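Type VI secretion system component (Escherichia coli O6, PDB 2P5Z) is a type VI secretion system component resembling the T4 phage tail proteins gp27 and gp5, and probably forms a trimeric part of the cell-puncturing apparatus. Local coordinates at residues 41-46 with 186-191; 111-116 with 195-200; 116-121 with 168-173; 123-128 with 418-423; 175-180 with 378-383. One frame throughout, in Å; residues are numbered along the deposited sequence.

Interaction 1: residues 41-46 with 186-191; sequences TPFRYD and FRFATD
Thr41 meets two phenylalanines of strand 185-191 through its main chain: its N lies 3.6 Å from Phe186 CE2, and its O comes up to the edge of the Phe188 ring, 3.4 Å from CE2. A carbonyl oxygen suits that rim, because the ring hydrogens carry a slight positive charge. Pro42 follows, with its CA 3.6 Å from Phe188 CE2 and its CB 4.2 Å from Phe188 CZ; a proline adds an apolar, rigid surface here without bringing in an N-H that would need an acceptor. Phe43 then makes the aromatic contact. Its CG sits between the backbone N and the carbonyl carbon (chi1 59°), and the ring presents its edge, led by CD2 and CE2, to one face of Phe188. CE2 is 4.1 Å from Phe188 CG, the ring centroids are 5.5 Å apart and the planes stand at 79°. Pro112 also touches Pro42, Phe43 and Phe188, which makes this a shared apolar cluster. A T-shaped aromatic pair flanked by prolines thus joins the chain leading into strand 44-51, in the gp27-like part of the protein, to an outer strand of the small mixed sheet formed with strands 196-202 and 150-153.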
# COMPACT_ATOMS: atom_id res chain seq x y z
N THR A 41 11.35 4.21 17.21
CA THR A 41 10.83 2.91 16.79
C THR A 41 11.58 1.83 17.56
O THR A 41 12.74 2.02 17.92
CB THR A 41 10.88 2.70 15.22
OG1 THR A 41 11.10 1.32 14.93
CG2 THR A 41 11.97 3.46 14.61
N PRO A 42 10.89 0.73 17.91
CA PRO A 42 11.62 -0.34 18.60
C PRO A 42 12.61 -1.05 17.67
O PRO A 42 12.28 -1.33 16.51
CB PRO A 42 10.50 -1.30 19.04
CG PRO A 42 9.37 -1.03 18.09
CD PRO A 42 9.46 0.42 17.74
N PHE A 43 13.80 -1.35 18.18
CA PHE A 43 14.82 -2.03 17.39
C PHE A 43 14.41 -3.43 16.98
O PHE A 43 13.50 -4.00 17.57
CB PHE A 43 16.20 -2.03 18.06
CG PHE A 43 16.25 -2.67 19.41
CD1 PHE A 43 16.35 -4.06 19.55
CD2 PHE A 43 16.24 -1.88 20.56
CE1 PHE A 43 16.41 -4.65 20.82
CE2 PHE A 43 16.30 -2.46 21.83
CZ PHE A 43 16.40 -3.85 21.96
N ARG A 44 15.09 -3.98 15.98
CA ARG A 44 14.83 -5.36 15.57
C ARG A 44 16.13 -6.08 15.21
O ARG A 44 16.92 -5.57 14.41
CB ARG A 44 13.89 -5.34 14.38
CG ARG A 44 13.25 -6.65 14.09
CD ARG A 44 12.09 -6.44 13.19
NE ARG A 44 12.46 -6.39 11.78
CZ ARG A 44 11.58 -6.29 10.78
NH1 ARG A 44 10.27 -6.22 11.04
NH2 ARG A 44 12.00 -6.26 9.51
N TYR A 45 16.38 -7.25 15.79
CA TYR A 45 17.62 -8.00 15.45
C TYR A 45 17.34 -9.44 15.09
O TYR A 45 16.92 -10.24 15.93
CB TYR A 45 18.62 -7.96 16.59
CG TYR A 45 19.54 -6.78 16.58
CD1 TYR A 45 19.06 -5.49 16.75
CD2 TYR A 45 20.90 -6.95 16.43
CE1 TYR A 45 19.91 -4.38 16.74
CE2 TYR A 45 21.76 -5.87 16.44
CZ TYR A 45 21.27 -4.59 16.58
OH TYR A 45 22.14 -3.52 16.57
N ASP A 46 17.59 -9.80 13.84
CA ASP A 46 17.47 -11.19 13.44
C ASP A 46 18.85 -11.85 13.56
O ASP A 46 19.80 -11.48 12.87
CB ASP A 46 16.88 -11.30 12.03
CG ASP A 46 15.44 -10.76 11.96
OD1 ASP A 46 14.58 -11.24 12.75
OD2 ASP A 46 15.17 -9.87 11.13
N PHE A 186 11.83 9.09 21.07
CA PHE A 186 12.50 8.21 22.00
C PHE A 186 13.68 7.41 21.44
O PHE A 186 13.81 7.19 20.22
CB PHE A 186 11.49 7.28 22.69
CG PHE A 186 10.71 6.40 21.76
CD1 PHE A 186 9.53 6.86 21.17
CD2 PHE A 186 11.11 5.10 21.51
CE1 PHE A 186 8.77 6.02 20.34
CE2 PHE A 186 10.37 4.25 20.66
CZ PHE A 186 9.18 4.71 20.10
N ARG A 187 14.54 6.97 22.35
CA ARG A 187 15.56 6.00 22.05
C ARG A 187 15.66 4.98 23.16
O ARG A 187 15.09 5.16 24.24
CB ARG A 187 16.91 6.68 21.86
CG ARG A 187 17.54 7.21 23.12
CD ARG A 187 18.64 8.16 22.71
NE ARG A 187 19.31 8.76 23.85
CZ ARG A 187 20.35 8.23 24.47
NH1 ARG A 187 20.85 7.06 24.06
NH2 ARG A 187 20.89 8.86 25.51
N PHE A 188 16.40 3.91 22.90
CA PHE A 188 16.61 2.87 23.87
C PHE A 188 17.99 3.00 24.47
O PHE A 188 18.92 3.46 23.82
CB PHE A 188 16.37 1.52 23.24
CG PHE A 188 14.95 1.29 22.85
CD1 PHE A 188 14.07 0.67 23.73
CD2 PHE A 188 14.47 1.72 21.63
CE1 PHE A 188 12.76 0.48 23.39
CE2 PHE A 188 13.14 1.54 21.28
CZ PHE A 188 12.29 0.91 22.16
N ALA A 189 18.12 2.64 25.74
CA ALA A 189 19.41 2.70 26.43
C ALA A 189 19.48 1.51 27.35
O ALA A 189 18.48 0.84 27.59
CB ALA A 189 19.56 4.00 27.20
N THR A 190 20.67 1.23 27.86
CA THR A 190 20.89 0.03 28.65
C THR A 190 21.15 0.39 30.11
O THR A 190 21.87 1.33 30.40
CB THR A 190 22.01 -0.82 28.01
OG1 THR A 190 21.54 -1.34 26.75
CG2 THR A 190 22.49 -1.98 28.93
N ASP A 191 20.49 -0.33 31.01
CA ASP A 191 20.76 -0.22 32.43
C ASP A 191 21.76 -1.31 32.72
O ASP A 191 21.40 -2.51 32.73
CB ASP A 191 19.48 -0.45 33.24
CG ASP A 191 19.62 -0.12 34.73
OD1 ASP A 191 20.49 -0.71 35.42
OD2 ASP A 191 18.82 0.70 35.23

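Interaction 2: residues 111-116 with 195-200; sequences EPRMAL and KIEVIE
Arg113 wraps round the carboxylate of Glu197, so that nearly every atom of its side chain passes close to one oxygen. Its CB lies 3.5 Å from Glu197 OE2, CG 3.6 Å from the same OE2, and CD a little farther off. The chain then bends at CG-CD (chi3 -61°), bringing NE round to OE2, with which it makes a salt bridge at 3.0 Å through a nearly straight N-H. OE2 lies almost in the guanidinium plane, whereas NE stands well above the carboxylate plane. The backbone N of Arg113 donates to the same OE2 at 2.8 Å from the opposite face, so two donors of one residue grip a single buried oxygen. At the tip, NH2 makes a weak bond to Glu197 O, 3.0 Å away, and NH1 pairs with Asp149. Arginine has enough donors to serve both acids and a carbonyl at once. Beside this polar clasp, Met114 lays its extended chain across Ile199 at about a right angle, SD 3.8 Å from CD1. The loop and 3-10 turn after strand 104-111 are thereby fastened to strand 196-202, the middle strand of its sheet, with Phe186 and Phe188 of strand 185-191 alongside.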
# COMPACT_ATOMS: atom_id res chain seq x y z
N GLU A 111 13.62 -8.14 20.03
CA GLU A 111 13.02 -6.81 20.04
C GLU A 111 12.92 -6.39 21.50
O GLU A 111 12.93 -7.24 22.40
CB GLU A 111 11.64 -6.86 19.39
CG GLU A 111 11.65 -7.40 17.98
CD GLU A 111 10.40 -7.11 17.20
OE1 GLU A 111 9.60 -8.05 16.99
OE2 GLU A 111 10.21 -5.93 16.79
N PRO A 112 12.81 -5.08 21.76
CA PRO A 112 12.59 -4.69 23.15
C PRO A 112 11.12 -4.96 23.55
O PRO A 112 10.28 -5.32 22.71
CB PRO A 112 12.85 -3.19 23.11
CG PRO A 112 12.40 -2.79 21.78
CD PRO A 112 12.81 -3.90 20.87
N ARG A 113 10.83 -4.82 24.83
CA ARG A 113 9.51 -5.16 25.34
C ARG A 113 8.43 -4.22 24.75
O ARG A 113 7.31 -4.67 24.47
CB ARG A 113 9.50 -5.15 26.87
CG ARG A 113 10.18 -6.36 27.52
CD ARG A 113 10.52 -6.06 28.98
NE ARG A 113 11.45 -4.94 29.09
CZ ARG A 113 11.59 -4.18 30.19
NH1 ARG A 113 10.84 -4.41 31.26
NH2 ARG A 113 12.48 -3.18 30.20
N MET A 114 8.81 -2.97 24.50
CA MET A 114 7.96 -2.00 23.81
C MET A 114 7.34 -2.54 22.54
O MET A 114 6.18 -2.30 22.30
CB MET A 114 8.70 -0.69 23.54
CG MET A 114 7.82 0.42 22.93
SD MET A 114 8.70 1.98 22.73
CE MET A 114 7.36 3.15 22.90
N ALA A 115 8.08 -3.31 21.74
CA ALA A 115 7.49 -3.95 20.54
C ALA A 115 6.23 -4.76 20.84
O ALA A 115 5.39 -4.91 19.98
CB ALA A 115 8.49 -4.84 19.87
N LEU A 116 6.10 -5.26 22.07
CA LEU A 116 4.93 -6.07 22.41
C LEU A 116 3.63 -5.29 22.51
O LEU A 116 2.57 -5.89 22.47
CB LEU A 116 5.15 -6.87 23.69
CG LEU A 116 6.30 -7.86 23.66
CD1 LEU A 116 6.51 -8.36 25.08
CD2 LEU A 116 6.04 -9.01 22.67
N LYS A 195 20.31 -4.88 33.91
CA LYS A 195 20.40 -5.68 32.67
C LYS A 195 19.10 -5.65 31.88
O LYS A 195 18.49 -6.69 31.60
CB LYS A 195 20.84 -7.13 32.92
CG LYS A 195 22.26 -7.27 33.42
CD LYS A 195 22.50 -8.66 33.98
CE LYS A 195 23.98 -9.01 33.93
NZ LYS A 195 24.84 -7.79 34.09
N ILE A 196 18.66 -4.44 31.55
CA ILE A 196 17.40 -4.25 30.87
C ILE A 196 17.54 -3.07 29.93
O ILE A 196 18.43 -2.23 30.09
CB ILE A 196 16.21 -3.93 31.84
CG1 ILE A 196 16.59 -2.79 32.80
CG2 ILE A 196 15.72 -5.18 32.59
CD1 ILE A 196 15.40 -2.03 33.37
N GLU A 197 16.65 -3.03 28.95
CA GLU A 197 16.52 -1.87 28.06
C GLU A 197 15.53 -0.86 28.63
O GLU A 197 14.50 -1.23 29.19
CB GLU A 197 16.11 -2.32 26.64
CG GLU A 197 14.61 -2.52 26.39
CD GLU A 197 14.02 -3.84 26.94
OE1 GLU A 197 14.70 -4.56 27.69
OE2 GLU A 197 12.85 -4.14 26.60
N VAL A 198 15.87 0.41 28.47
CA VAL A 198 15.13 1.53 29.04
C VAL A 198 14.76 2.49 27.90
O VAL A 198 15.64 2.92 27.15
CB VAL A 198 16.03 2.32 30.06
CG1 VAL A 198 15.35 3.57 30.57
CG2 VAL A 198 16.48 1.42 31.23
N ILE A 199 13.46 2.81 27.78
CA ILE A 199 12.97 3.80 26.81
C ILE A 199 13.15 5.22 27.32
O ILE A 199 12.60 5.59 28.34
CB ILE A 199 11.45 3.64 26.57
CG1 ILE A 199 11.10 2.18 26.27
CG2 ILE A 199 10.97 4.60 25.47
CD1 ILE A 199 9.63 1.90 26.40
N GLU A 200 13.88 6.05 26.60
CA GLU A 200 14.05 7.40 27.08
C GLU A 200 13.39 8.33 26.12
O GLU A 200 13.70 8.30 24.94
CB GLU A 200 15.53 7.73 27.23
CG GLU A 200 16.28 6.67 28.00
CD GLU A 200 17.68 7.07 28.35
OE1 GLU A 200 18.19 8.03 27.72
OE2 GLU A 200 18.27 6.43 29.25

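Interaction 3: residues 116-121 with 168-173; sequences LLTRSR and GEDDLT
The N-terminus of helix 171-182 is received by the loop 116-121, where Leu117 and Ser120 turn carbonyl oxygens toward N-H groups of the first helical turn. Asp171 N donates to Ser120 O at 2.9 Å, nearly in line with the C=O bond. Leu172 N reaches Leu117 O at 3.3 Å from well above the carbonyl plane. Asp170 is the N-cap: with its CG between the backbone N and the carbonyl carbon (chi1 58°), OD1 accepts from Thr173 N at 2.9 Å, and OD2 takes the Thr173 hydroxyl on its syn side at 2.6 Å. Aspartate suits this place because its short carboxylate can turn back to the N-H of Thr173, and its charge should also favour the positive end of the helix dipole. The first turn of an alpha helix has no preceding carbonyls of its own to fill these donors, so in this gp27-like region the Asp170 cap, the 3-10 turn (Leu117 O) and the loop behind it (Ser120 O) share the task. Leu117 CB packs 3.9 Å from Leu172 CB, and Thr118 OG1 rests against Leu172 CD2 at 3.4 Å. On the outer side Arg121 lays one guanidinium face over Asp170 N, and one water accepts from both Arg121 NH2, at 2.9 Å, and Asp170 N. Gly168 has a positive phi, which glycine adopts easily. The Asp171 carboxylate is hydrogen-bonded by His143 and Gln166.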
# COMPACT_ATOMS: atom_id res chain seq x y z
N LEU A 116 6.10 -5.26 22.07
CA LEU A 116 4.93 -6.07 22.41
C LEU A 116 3.63 -5.29 22.51
O LEU A 116 2.57 -5.89 22.47
CB LEU A 116 5.15 -6.87 23.69
CG LEU A 116 6.30 -7.86 23.66
CD1 LEU A 116 6.51 -8.36 25.08
CD2 LEU A 116 6.04 -9.01 22.67
N LEU A 117 3.70 -3.95 22.56
CA LEU A 117 2.51 -3.08 22.48
C LEU A 117 1.72 -3.25 21.19
O LEU A 117 0.61 -2.75 21.07
CB LEU A 117 2.84 -1.59 22.59
CG LEU A 117 3.69 -0.87 23.64
CD1 LEU A 117 3.04 0.46 23.98
CD2 LEU A 117 4.02 -1.69 24.89
N THR A 118 2.29 -3.95 20.22
CA THR A 118 1.62 -4.22 18.95
C THR A 118 0.62 -5.35 19.15
O THR A 118 -0.30 -5.52 18.36
CB THR A 118 2.69 -4.51 17.87
OG1 THR A 118 3.39 -3.29 17.60
CG2 THR A 118 2.12 -5.02 16.57
N ARG A 119 0.76 -6.08 20.24
CA ARG A 119 -0.09 -7.23 20.49
C ARG A 119 -1.43 -6.92 21.16
O ARG A 119 -2.27 -7.81 21.28
CB ARG A 119 0.68 -8.31 21.26
CG ARG A 119 1.17 -9.45 20.36
CD ARG A 119 2.27 -10.30 21.00
NE ARG A 119 2.09 -10.56 22.44
CZ ARG A 119 1.40 -11.58 22.95
NH1 ARG A 119 0.79 -12.45 22.14
NH2 ARG A 119 1.31 -11.73 24.26
N SER A 120 -1.66 -5.67 21.56
CA SER A 120 -2.93 -5.29 22.17
C SER A 120 -3.58 -4.10 21.50
O SER A 120 -2.95 -3.04 21.36
CB SER A 120 -2.78 -5.04 23.68
OG SER A 120 -2.22 -3.77 23.94
N ARG A 121 -4.84 -4.27 21.10
CA ARG A 121 -5.58 -3.24 20.36
C ARG A 121 -6.99 -2.98 20.89
O ARG A 121 -7.99 -3.29 20.23
CB ARG A 121 -5.61 -3.52 18.84
CG ARG A 121 -6.03 -4.93 18.40
CD ARG A 121 -5.88 -5.15 16.87
NE ARG A 121 -6.17 -3.96 16.05
CZ ARG A 121 -5.27 -3.33 15.28
NH1 ARG A 121 -4.02 -3.77 15.21
NH2 ARG A 121 -5.62 -2.26 14.57
N GLY A 168 -9.38 1.56 16.94
CA GLY A 168 -8.80 0.72 15.88
C GLY A 168 -7.30 0.90 15.69
O GLY A 168 -6.82 1.04 14.57
N GLU A 169 -6.56 0.94 16.79
CA GLU A 169 -5.14 1.21 16.79
C GLU A 169 -4.52 0.33 17.86
O GLU A 169 -5.03 0.26 18.98
CB GLU A 169 -4.86 2.68 17.15
CG GLU A 169 -4.99 3.71 16.03
CD GLU A 169 -4.73 5.15 16.54
OE1 GLU A 169 -5.33 5.56 17.55
OE2 GLU A 169 -3.93 5.88 15.93
N ASP A 170 -3.44 -0.36 17.53
CA ASP A 170 -2.72 -1.11 18.55
C ASP A 170 -2.02 -0.10 19.44
O ASP A 170 -1.85 1.07 19.06
CB ASP A 170 -1.72 -2.09 17.91
CG ASP A 170 -0.71 -1.38 17.01
OD1 ASP A 170 0.37 -1.00 17.50
OD2 ASP A 170 -1.02 -1.14 15.83
N ASP A 171 -1.60 -0.54 20.63
CA ASP A 171 -0.99 0.39 21.58
C ASP A 171 0.24 1.08 21.02
O ASP A 171 0.41 2.27 21.26
CB ASP A 171 -0.66 -0.30 22.90
CG ASP A 171 -1.90 -0.65 23.72
OD1 ASP A 171 -2.97 -0.05 23.48
OD2 ASP A 171 -1.80 -1.53 24.61
N LEU A 172 1.07 0.36 20.24
CA LEU A 172 2.29 0.96 19.68
C LEU A 172 1.98 2.07 18.69
O LEU A 172 2.56 3.14 18.77
CB LEU A 172 3.22 -0.09 19.03
CG LEU A 172 4.61 0.43 18.57
CD1 LEU A 172 5.32 1.21 19.67
CD2 LEU A 172 5.50 -0.68 18.04
N THR A 173 1.06 1.81 17.77
CA THR A 173 0.68 2.80 16.79
C THR A 173 0.11 4.03 17.48
O THR A 173 0.53 5.17 17.17
CB THR A 173 -0.33 2.23 15.81
OG1 THR A 173 0.19 1.03 15.24
CG2 THR A 173 -0.66 3.24 14.69
O HOH W 1 -3.35 -0.51 14.29

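Interaction 4: residues 123-128 with 418-423; sequences NAIYQN and DTWKPG
Asn123 and Trp420 form a single backbone bridge, with the residues before and after the tryptophan supplying its bonds. Asn123 N donates to Thr419 O at 2.7 Å, and Lys421 N donates to Asn123 O at 3.0 Å. Next to the bridge, Asn123 CB stands over the six-membered ring of Trp420, 3.5 Å from its centroid and only 9° off the normal, a CH-pi contact. Ile125 CD1 reaches CZ3 of the same indole at 3.9 Å; a broad aromatic can serve both neighbours at once. On the other branch Lys421 runs out extended past Ala124, whose CB lies 3.7 Å from Lys421 CD. A small alanine leaves the aliphatic chain a path to Tyr126, where NZ donates to OH at 2.6 Å. In the second shell, Gly168 N donates to Asn123 OD1, Gln166 OE1 takes another hydrogen of the ammonium, and Met165 and Leu413 pack on Trp420. Chemically, then, a lysine of the OB-domain loop is anchored on two neutral oxygens of the gp27-like region, those of Tyr126 and Gln166. The ammonium probably polarises the Tyr126 hydroxyl, and its charge may be partly balanced by a weak, long pairing with Asp171.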
# COMPACT_ATOMS: atom_id res chain seq x y z
N ASN A 123 -10.04 -0.32 22.23
CA ASN A 123 -10.53 1.07 22.17
C ASN A 123 -10.61 1.75 23.54
O ASN A 123 -11.02 1.14 24.52
CB ASN A 123 -11.90 1.11 21.49
CG ASN A 123 -11.91 0.43 20.15
OD1 ASN A 123 -11.05 0.68 19.30
ND2 ASN A 123 -12.90 -0.43 19.93
N ALA A 124 -10.24 3.02 23.60
CA ALA A 124 -10.27 3.73 24.88
C ALA A 124 -10.38 5.23 24.73
O ALA A 124 -9.88 5.80 23.77
CB ALA A 124 -9.04 3.38 25.70
N ILE A 125 -11.01 5.88 25.70
CA ILE A 125 -11.07 7.35 25.74
C ILE A 125 -10.38 7.81 27.02
O ILE A 125 -10.77 7.42 28.12
CB ILE A 125 -12.52 7.89 25.66
CG1 ILE A 125 -13.16 7.48 24.35
CG2 ILE A 125 -12.57 9.40 25.78
CD1 ILE A 125 -14.63 7.19 24.47
N TYR A 126 -9.35 8.63 26.87
CA TYR A 126 -8.51 9.02 27.99
C TYR A 126 -8.95 10.40 28.32
O TYR A 126 -9.19 11.20 27.42
CB TYR A 126 -7.01 8.97 27.62
CG TYR A 126 -6.51 7.55 27.38
CD1 TYR A 126 -6.57 6.97 26.10
CD2 TYR A 126 -6.01 6.78 28.42
CE1 TYR A 126 -6.14 5.68 25.89
CE2 TYR A 126 -5.57 5.48 28.21
CZ TYR A 126 -5.64 4.94 26.95
OH TYR A 126 -5.22 3.65 26.74
N GLN A 127 -9.06 10.68 29.61
CA GLN A 127 -9.80 11.82 30.11
C GLN A 127 -8.86 12.73 30.92
O GLN A 127 -8.29 12.27 31.89
CB GLN A 127 -10.96 11.28 30.98
CG GLN A 127 -12.09 12.24 31.28
CD GLN A 127 -12.97 12.53 30.07
OE1 GLN A 127 -13.30 11.62 29.29
NE2 GLN A 127 -13.36 13.80 29.91
N ASN A 128 -8.69 13.98 30.49
CA ASN A 128 -7.87 14.98 31.21
C ASN A 128 -6.41 14.61 31.43
O ASN A 128 -5.89 14.66 32.55
CB ASN A 128 -8.49 15.43 32.56
CG ASN A 128 -9.94 15.82 32.43
OD1 ASN A 128 -10.81 15.18 33.03
ND2 ASN A 128 -10.21 16.85 31.61
N ASP A 418 -16.58 -6.50 24.49
CA ASP A 418 -15.60 -5.87 25.39
C ASP A 418 -14.37 -5.32 24.64
O ASP A 418 -13.22 -5.66 24.94
CB ASP A 418 -15.19 -6.81 26.54
CG ASP A 418 -14.63 -8.16 26.04
OD1 ASP A 418 -14.89 -8.53 24.88
OD2 ASP A 418 -13.93 -8.83 26.82
N THR A 419 -14.62 -4.44 23.67
CA THR A 419 -13.57 -3.83 22.87
C THR A 419 -13.06 -2.54 23.54
O THR A 419 -12.10 -1.93 23.07
CB THR A 419 -14.06 -3.52 21.45
OG1 THR A 419 -15.25 -2.72 21.51
CG2 THR A 419 -14.39 -4.82 20.71
N TRP A 420 -13.71 -2.16 24.63
CA TRP A 420 -13.38 -0.95 25.37
C TRP A 420 -12.68 -1.26 26.68
O TRP A 420 -13.12 -2.13 27.43
CB TRP A 420 -14.64 -0.09 25.58
CG TRP A 420 -15.20 0.40 24.28
CD1 TRP A 420 -16.11 -0.25 23.49
CD2 TRP A 420 -14.85 1.60 23.59
NE1 TRP A 420 -16.36 0.49 22.35
CE2 TRP A 420 -15.60 1.63 22.39
CE3 TRP A 420 -14.00 2.67 23.88
CZ2 TRP A 420 -15.50 2.67 21.47
CZ3 TRP A 420 -13.90 3.71 22.95
CH2 TRP A 420 -14.64 3.69 21.76
N LYS A 421 -11.58 -0.56 26.94
CA LYS A 421 -10.88 -0.64 28.22
C LYS A 421 -11.80 -0.18 29.37
O LYS A 421 -12.55 0.78 29.20
CB LYS A 421 -9.59 0.19 28.18
CG LYS A 421 -8.48 -0.41 27.32
CD LYS A 421 -7.25 0.50 27.24
CE LYS A 421 -6.40 0.19 26.01
NZ LYS A 421 -5.48 1.32 25.68
N PRO A 422 -11.76 -0.90 30.51
CA PRO A 422 -12.58 -0.62 31.70
C PRO A 422 -12.50 0.82 32.19
O PRO A 422 -11.41 1.32 32.47
CB PRO A 422 -11.99 -1.56 32.76
CG PRO A 422 -11.40 -2.68 31.98
CD PRO A 422 -10.88 -2.07 30.72
N GLY A 423 -13.65 1.48 32.26
CA GLY A 423 -13.74 2.86 32.72
C GLY A 423 -13.24 3.87 31.71
O GLY A 423 -13.04 5.05 32.03

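Interaction 5: residues 175-180 with 378-383; sequences VSRLLS and IPRPVM
Arg177 carries most of this contact with the extended chain 378-383. Its CG is anti to the backbone N (chi1 180°) and lies 3.4 Å from Ile378 O. A bend at CG-CD (chi3 63°) swings NE round to 3.6 Å from Pro381 CD, which covers one guanidinium face near its rim. NH1 sits 3.6 Å above the centre of the Arg380 guanidinium, with the two planes 60° apart. Such neighbouring like charges are probably made tolerable by acids: Glu169 pairs with Arg177, Glu181 and Asp462 with Arg380. CD1 of Ile378 lies 3.7 Å from Ser176 C, the branched side chain fitting against the helix. Ser180 OG donates to Arg177 O and weakly accepts from Ile378 N at 3.4 Å. With backbone angles near those of polyproline II from Pro379 to Pro381, 378-383 is an extended linker between strand 359-366 and the first OB-domain strand, 387-391, passing over helix 171-182 on the way.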
# COMPACT_ATOMS: atom_id res chain seq x y z
N VAL A 175 0.44 5.15 20.67
CA VAL A 175 1.46 5.87 21.42
C VAL A 175 2.39 6.66 20.50
O VAL A 175 2.64 7.85 20.74
CB VAL A 175 2.25 4.90 22.33
CG1 VAL A 175 3.58 5.50 22.75
CG2 VAL A 175 1.41 4.53 23.57
N SER A 176 2.83 6.02 19.41
CA SER A 176 3.78 6.63 18.49
C SER A 176 3.15 7.80 17.77
O SER A 176 3.79 8.85 17.62
CB SER A 176 4.30 5.60 17.48
OG SER A 176 4.80 4.45 18.14
N ARG A 177 1.88 7.65 17.37
CA ARG A 177 1.11 8.75 16.78
C ARG A 177 1.02 9.96 17.71
O ARG A 177 1.30 11.09 17.29
CB ARG A 177 -0.28 8.29 16.38
CG ARG A 177 -1.11 9.41 15.77
CD ARG A 177 -2.39 8.93 15.09
NE ARG A 177 -3.36 8.30 15.99
CZ ARG A 177 -4.14 8.95 16.87
NH1 ARG A 177 -4.07 10.28 17.01
NH2 ARG A 177 -4.99 8.26 17.62
N LEU A 178 0.68 9.72 18.98
CA LEU A 178 0.55 10.82 19.95
C LEU A 178 1.86 11.54 20.16
O LEU A 178 1.89 12.78 20.16
CB LEU A 178 0.02 10.34 21.31
CG LEU A 178 -1.38 9.77 21.56
CD1 LEU A 178 -1.63 9.74 23.04
CD2 LEU A 178 -2.49 10.52 20.85
N LEU A 179 2.94 10.78 20.35
CA LEU A 179 4.26 11.37 20.51
C LEU A 179 4.71 12.13 19.26
O LEU A 179 5.27 13.22 19.36
CB LEU A 179 5.28 10.31 20.84
CG LEU A 179 5.06 9.53 22.14
CD1 LEU A 179 6.05 8.38 22.16
CD2 LEU A 179 5.22 10.41 23.37
N SER A 180 4.41 11.59 18.08
CA SER A 180 4.90 12.23 16.86
C SER A 180 4.16 13.51 16.51
O SER A 180 4.79 14.46 16.00
CB SER A 180 4.89 11.28 15.67
OG SER A 180 3.58 11.17 15.14
N ILE A 378 2.65 9.83 12.20
CA ILE A 378 1.77 8.69 11.96
C ILE A 378 0.35 9.22 11.74
O ILE A 378 -0.18 9.93 12.59
CB ILE A 378 1.79 7.67 13.14
CG1 ILE A 378 3.13 6.93 13.19
CG2 ILE A 378 0.73 6.62 13.01
CD1 ILE A 378 4.04 7.45 14.22
N PRO A 379 -0.25 8.90 10.59
CA PRO A 379 -1.59 9.40 10.23
C PRO A 379 -2.67 9.02 11.23
O PRO A 379 -2.61 7.94 11.84
CB PRO A 379 -1.87 8.73 8.88
CG PRO A 379 -0.94 7.56 8.82
CD PRO A 379 0.29 8.00 9.56
N ARG A 380 -3.65 9.90 11.40
CA ARG A 380 -4.78 9.67 12.29
C ARG A 380 -5.71 8.62 11.70
O ARG A 380 -5.83 8.52 10.49
CB ARG A 380 -5.53 10.98 12.52
CG ARG A 380 -5.23 11.57 13.86
CD ARG A 380 -5.64 13.01 14.00
NE ARG A 380 -5.14 13.50 15.28
CZ ARG A 380 -5.82 13.43 16.42
NH1 ARG A 380 -7.04 12.91 16.45
NH2 ARG A 380 -5.28 13.88 17.55
N PRO A 381 -6.36 7.83 12.55
CA PRO A 381 -7.35 6.92 11.98
C PRO A 381 -8.56 7.70 11.41
O PRO A 381 -8.91 8.79 11.90
CB PRO A 381 -7.76 6.04 13.16
CG PRO A 381 -7.39 6.78 14.37
CD PRO A 381 -6.25 7.69 14.02
N VAL A 382 -9.13 7.17 10.34
CA VAL A 382 -10.17 7.88 9.62
C VAL A 382 -11.51 7.33 10.07
O VAL A 382 -11.78 6.12 9.91
CB VAL A 382 -9.93 7.79 8.10
CG1 VAL A 382 -11.13 8.29 7.31
CG2 VAL A 382 -8.68 8.59 7.72
N MET A 383 -12.32 8.19 10.69
CA MET A 383 -13.59 7.76 11.26
C MET A 383 -14.70 7.97 10.24
O MET A 383 -15.23 9.08 10.10
CB MET A 383 -13.91 8.49 12.56
CG MET A 383 -12.85 8.33 13.64
SD MET A 383 -12.79 6.69 14.34
CE MET A 383 -11.09 6.68 14.77

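In the fold
The contacts run from the middle of the chain's fold, in the gp27-like region, to the junction with the OB domain. Interactions 1 and 2, centres about 6 Å apart, share the hairpin of strands 185-191 and 196-202, and their segments alternate along the chain. Leu116 leads from interaction 2 into interaction 3, about 15 Å on from centre to centre, which meets the start of helix 171-182. The same helix carries interaction 5, its centre about 12 Å from that of interaction 3, with Glu169 and Arg177 salt-bridged between them. Interaction 4, centred about 14 Å from interaction 3, spans the longest sequence gap. Interaction 4 holds an OB-domain loop and interaction 5 the connection leading to that domain, together probably fixing its orientation.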